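PDB 4NNB: OBCA, Oxalate Biosynthetic Component A from Burkholderia glumae, which is a TIM-barrel protein with an additional N-terminal domain, holding a magnesium ion and an oxaloacetate ion together in one pocket. Local coordinates for residues 251-256 with 293-298; 336-339 with 344-347. One frame throughout, in Å; residues are numbered along the deposited sequence.

Contact 1. Residues 251-256 with 293-298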
# COMPACT_ATOMS: atom_id res chain seq x y z
N ASN A 251 10.32 -6.64 -0.72
CA ASN A 251 10.23 -6.26 0.68
C ASN A 251 11.39 -6.88 1.43
O ASN A 251 11.63 -8.08 1.30
CB ASN A 251 8.93 -6.75 1.29
CG ASN A 251 8.78 -6.30 2.73
OD1 ASN A 251 8.72 -5.10 3.01
ND2 ASN A 251 8.70 -7.26 3.65
N GLN A 252 12.09 -6.06 2.21
CA GLN A 252 13.30 -6.50 2.90
C GLN A 252 13.74 -5.47 3.94
O GLN A 252 13.83 -4.27 3.65
CB GLN A 252 14.43 -6.73 1.88
CG GLN A 252 15.72 -7.19 2.51
CD GLN A 252 15.56 -8.53 3.19
OE1 GLN A 252 15.11 -9.50 2.57
NE2 GLN A 252 15.90 -8.60 4.47
N ILE A 253 14.00 -5.95 5.15
CA ILE A 253 14.63 -5.12 6.17
C ILE A 253 16.05 -4.81 5.71
O ILE A 253 16.89 -5.71 5.59
CB ILE A 253 14.66 -5.84 7.54
CG1 ILE A 253 13.23 -6.02 8.08
CG2 ILE A 253 15.51 -5.05 8.53
CD1 ILE A 253 13.06 -7.20 9.08
N VAL A 254 16.32 -3.54 5.43
CA VAL A 254 17.64 -3.12 4.96
C VAL A 254 18.25 -2.24 6.02
O VAL A 254 17.81 -1.10 6.24
CB VAL A 254 17.53 -2.36 3.62
CG1 VAL A 254 18.93 -1.92 3.15
CG2 VAL A 254 16.84 -3.21 2.58
N LEU A 255 19.25 -2.77 6.72
CA LEU A 255 19.81 -2.07 7.87
C LEU A 255 20.43 -0.73 7.50
O LEU A 255 20.26 0.25 8.23
CB LEU A 255 20.85 -2.95 8.59
CG LEU A 255 20.32 -4.29 9.11
CD1 LEU A 255 21.41 -5.04 9.90
CD2 LEU A 255 19.08 -4.08 9.98
N ASP A 256 21.15 -0.67 6.38
CA ASP A 256 21.78 0.59 6.01
C ASP A 256 20.72 1.65 5.71
O ASP A 256 20.93 2.83 6.00
CB ASP A 256 22.71 0.41 4.80
CG ASP A 256 23.96 -0.37 5.12
OD1 ASP A 256 24.34 -0.45 6.30
OD2 ASP A 256 24.56 -0.92 4.18
N ARG A 293 15.11 -8.26 14.13
CA ARG A 293 15.23 -7.27 15.19
C ARG A 293 16.53 -6.44 15.09
O ARG A 293 16.75 -5.56 15.91
CB ARG A 293 15.15 -7.93 16.59
CG ARG A 293 16.13 -9.09 16.78
CD ARG A 293 15.92 -9.81 18.12
NE ARG A 293 16.72 -11.04 18.18
CZ ARG A 293 16.34 -12.21 17.69
NH1 ARG A 293 15.15 -12.36 17.12
NH2 ARG A 293 17.16 -13.26 17.78
N ALA A 294 17.37 -6.72 14.10
CA ALA A 294 18.65 -6.01 13.98
C ALA A 294 18.49 -4.49 13.77
O ALA A 294 19.37 -3.71 14.14
CB ALA A 294 19.50 -6.62 12.88
N HIS A 295 17.37 -4.09 13.18
CA HIS A 295 17.06 -2.66 13.03
C HIS A 295 16.41 -2.06 14.27
O HIS A 295 16.09 -0.87 14.29
CB HIS A 295 16.18 -2.40 11.80
CG HIS A 295 14.90 -3.18 11.77
ND1 HIS A 295 14.75 -4.41 12.39
CD2 HIS A 295 13.71 -2.91 11.18
CE1 HIS A 295 13.52 -4.86 12.19
NE2 HIS A 295 12.87 -3.97 11.45
N LEU A 296 16.22 -2.87 15.31
CA LEU A 296 15.58 -2.38 16.52
C LEU A 296 16.62 -2.11 17.59
O LEU A 296 16.46 -2.49 18.74
CB LEU A 296 14.53 -3.36 17.03
CG LEU A 296 13.47 -3.74 15.99
CD1 LEU A 296 12.44 -4.64 16.64
CD2 LEU A 296 12.79 -2.51 15.33
N LYS A 297 17.70 -1.45 17.19
CA LYS A 297 18.80 -1.15 18.10
C LYS A 297 18.65 0.26 18.65
O LYS A 297 17.83 1.04 18.17
CB LYS A 297 20.10 -1.22 17.32
CG LYS A 297 20.13 -0.24 16.15
CD LYS A 297 21.47 -0.26 15.45
CE LYS A 297 21.54 0.83 14.39
NZ LYS A 297 22.58 0.52 13.36
N PHE A 298 19.44 0.58 19.67
CA PHE A 298 19.62 1.97 20.09
C PHE A 298 20.36 2.71 18.97
O PHE A 298 21.46 2.33 18.59
CB PHE A 298 20.42 2.03 21.39
CG PHE A 298 20.52 3.40 22.00
CD1 PHE A 298 21.57 4.24 21.68
CD2 PHE A 298 19.56 3.84 22.89
CE1 PHE A 298 21.67 5.52 22.24
CE2 PHE A 298 19.64 5.11 23.46
CZ PHE A 298 20.70 5.95 23.13

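Contact 2. Residues 336-339 with 344-347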
# COMPACT_ATOMS: atom_id res chain seq x y z
N ASP A 336 12.02 -10.53 24.28
CA ASP A 336 13.20 -10.26 25.11
C ASP A 336 13.90 -9.00 24.60
O ASP A 336 14.31 -8.14 25.38
CB ASP A 336 14.20 -11.42 25.02
CG ASP A 336 13.98 -12.46 26.10
OD1 ASP A 336 13.02 -12.31 26.88
OD2 ASP A 336 14.76 -13.45 26.15
N HIS A 337 14.03 -8.91 23.29
CA HIS A 337 14.73 -7.77 22.70
C HIS A 337 13.96 -6.45 22.81
O HIS A 337 14.54 -5.43 23.22
CB HIS A 337 15.07 -8.06 21.25
CG HIS A 337 15.82 -6.96 20.59
ND1 HIS A 337 17.20 -6.94 20.50
CD2 HIS A 337 15.39 -5.82 19.99
CE1 HIS A 337 17.58 -5.85 19.87
NE2 HIS A 337 16.50 -5.15 19.56
N PHE A 338 12.68 -6.46 22.45
CA PHE A 338 11.86 -5.25 22.55
C PHE A 338 11.93 -4.73 23.99
O PHE A 338 12.14 -3.54 24.23
CB PHE A 338 10.39 -5.54 22.20
CG PHE A 338 10.10 -5.67 20.71
CD1 PHE A 338 10.83 -6.53 19.89
CD2 PHE A 338 9.03 -4.98 20.14
CE1 PHE A 338 10.52 -6.68 18.54
CE2 PHE A 338 8.71 -5.13 18.79
CZ PHE A 338 9.46 -5.98 17.99
N GLU A 339 11.76 -5.64 24.95
CA GLU A 339 11.78 -5.26 26.36
C GLU A 339 13.11 -4.61 26.72
O GLU A 339 13.14 -3.55 27.35
CB GLU A 339 11.48 -6.48 27.25
CG GLU A 339 11.19 -6.15 28.71
CD GLU A 339 10.88 -7.38 29.55
OE1 GLU A 339 10.36 -8.37 29.01
OE2 GLU A 339 11.13 -7.34 30.77
N ARG A 344 8.20 -0.43 21.91
CA ARG A 344 6.86 -0.92 22.20
C ARG A 344 6.34 -1.73 21.00
O ARG A 344 6.31 -1.24 19.86
CB ARG A 344 5.93 0.26 22.52
CG ARG A 344 4.46 -0.11 22.82
CD ARG A 344 4.26 -0.53 24.29
NE ARG A 344 4.89 0.42 25.19
CZ ARG A 344 4.30 1.54 25.64
NH1 ARG A 344 3.06 1.83 25.29
NH2 ARG A 344 4.97 2.36 26.43
N PRO A 345 5.94 -2.99 21.24
CA PRO A 345 5.41 -3.72 20.07
C PRO A 345 4.06 -3.17 19.64
O PRO A 345 3.26 -2.72 20.46
CB PRO A 345 5.29 -5.18 20.55
CG PRO A 345 5.46 -5.15 22.03
CD PRO A 345 6.11 -3.85 22.42
N GLU A 346 3.82 -3.18 18.34
CA GLU A 346 2.45 -3.04 17.87
C GLU A 346 2.07 -4.42 17.40
O GLU A 346 2.69 -4.97 16.48
CB GLU A 346 2.32 -2.03 16.72
CG GLU A 346 0.93 -2.03 16.10
CD GLU A 346 0.78 -1.02 14.96
OE1 GLU A 346 1.21 -1.33 13.84
OE2 GLU A 346 0.22 0.07 15.19
N VAL A 347 1.05 -5.00 18.04
CA VAL A 347 0.60 -6.33 17.64
C VAL A 347 -0.22 -6.19 16.36
O VAL A 347 -1.29 -5.55 16.36
CB VAL A 347 -0.25 -7.03 18.73
CG1 VAL A 347 -0.65 -8.42 18.27
CG2 VAL A 347 0.55 -7.15 20.03

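Contact 1. Residues 251-256 with 293-298
Ile-253 and Leu-255 meet Ala-294 and His-295 in the TIM barrel, where the chain entering helix 255-268 packs against the turn that leaves the short helix 291-294. Upstream, Asn-251 takes ND1 of the magnesium ligand His-226 on its OD1, while its ND2 bonds to Arg-281 O, a second-shell link consistent with holding His-226 in position. The side chain of Gln-252 folds back on the next residue: NE2 reaches Ile-253 O at 3.3 Å, nearly straight at 167° and within the amide plane. Ile-253 makes the central touch. Its CG2, anti to the backbone N, sits over the face of the His-295 imidazole in a CH-pi contact, 3.8 Å from the ring centroid and 10° off the normal. Its CD1 extends the cover to His-295 CE1 at 3.9 Å. On the opposite face lies Leu-296 CD2, 3.9 Å above the plane, so the ring is sandwiched between two methyl groups. The bond from His-295 NE2 to Ser-277 O fixes the ring's turn about CB-CG, which the two methyl groups also restrict. Val-254 is the N-cap residue, its N bonded to Thr-227 OG1. Leu-255 then opens the helix and forks over the turn: CD1 lies 3.9 Å from Ala-294 CB, and CD2 comes to 3.6 Å from His-295 N.

Contact 2. Residues 336-339 with 344-347
Pro-345 packs its pyrrolidine ring against Phe-338 in a beta-alpha-beta crossover of the TIM barrel, where the short turn after helix 328-341 brings the chain back as strand 344-349, parallel to strand 308-311. All three touching residues are buried, and the contact is apolar. Arg-344, first in the strand, offers backbone alone: its carbonyl carbon C lies at the edge of the Phe-338 ring, near the ring plane and 4.3 Å from CD2. Its side chain leaves in the other direction and curls (chi2 84°, chi3 48°), so that the guanidinium group finds the carbonyl oxygens of Phe-523 and Pro-372 through NH2 and NH1, with a weaker bond from NE to Thr-369 O. Pro-345 carries the main touch. Its N stands at the edge of the phenyl ring, in plane, and its CB is 3.8 Å from Phe-338 CD2. CG and CD also approach Phe-338 CD2, CD at 3.9 Å, and the two side chains run obliquely to each other. Pro-345 has no N-H to donate; Arg-344 and Glu-346, alternate residues on the side of strand 308-311, make the backbone bonds to it, and Val-347 bonds by its backbone to Leu-374 of strand 373-378. On the helix, Phe-338 has CG anti to its carbonyl carbon (chi1 -77°), which swings the ring toward the strand and brings CE2 to 3.8 Å from Pro-345 CA.

Contacts 1 and 2 follow one another along the chain and lie side by side in the barrel, their centres 14 Å apart. Leu-296 joins them: its CD1 packs 3.4 Å from Phe-338 CE1, and its carbonyl O lies 2.8 Å from His-337 NE2, probably a hydrogen bond. Side-chain packing runs from Ile-253 over the His-295 ring to Leu-296, Phe-338 and Pro-345. Both contacts lie near the pocket without reaching the ligand: the side chains of Ile-253 and Phe-338 are each about 9 Å from the oxaloacetate ion, and about 10 and 12 Å from the magnesium ion. Contact 1 ties to the pocket through His-226 and Ser-277; strand 344-349 leads on to pocket residue Glu-348.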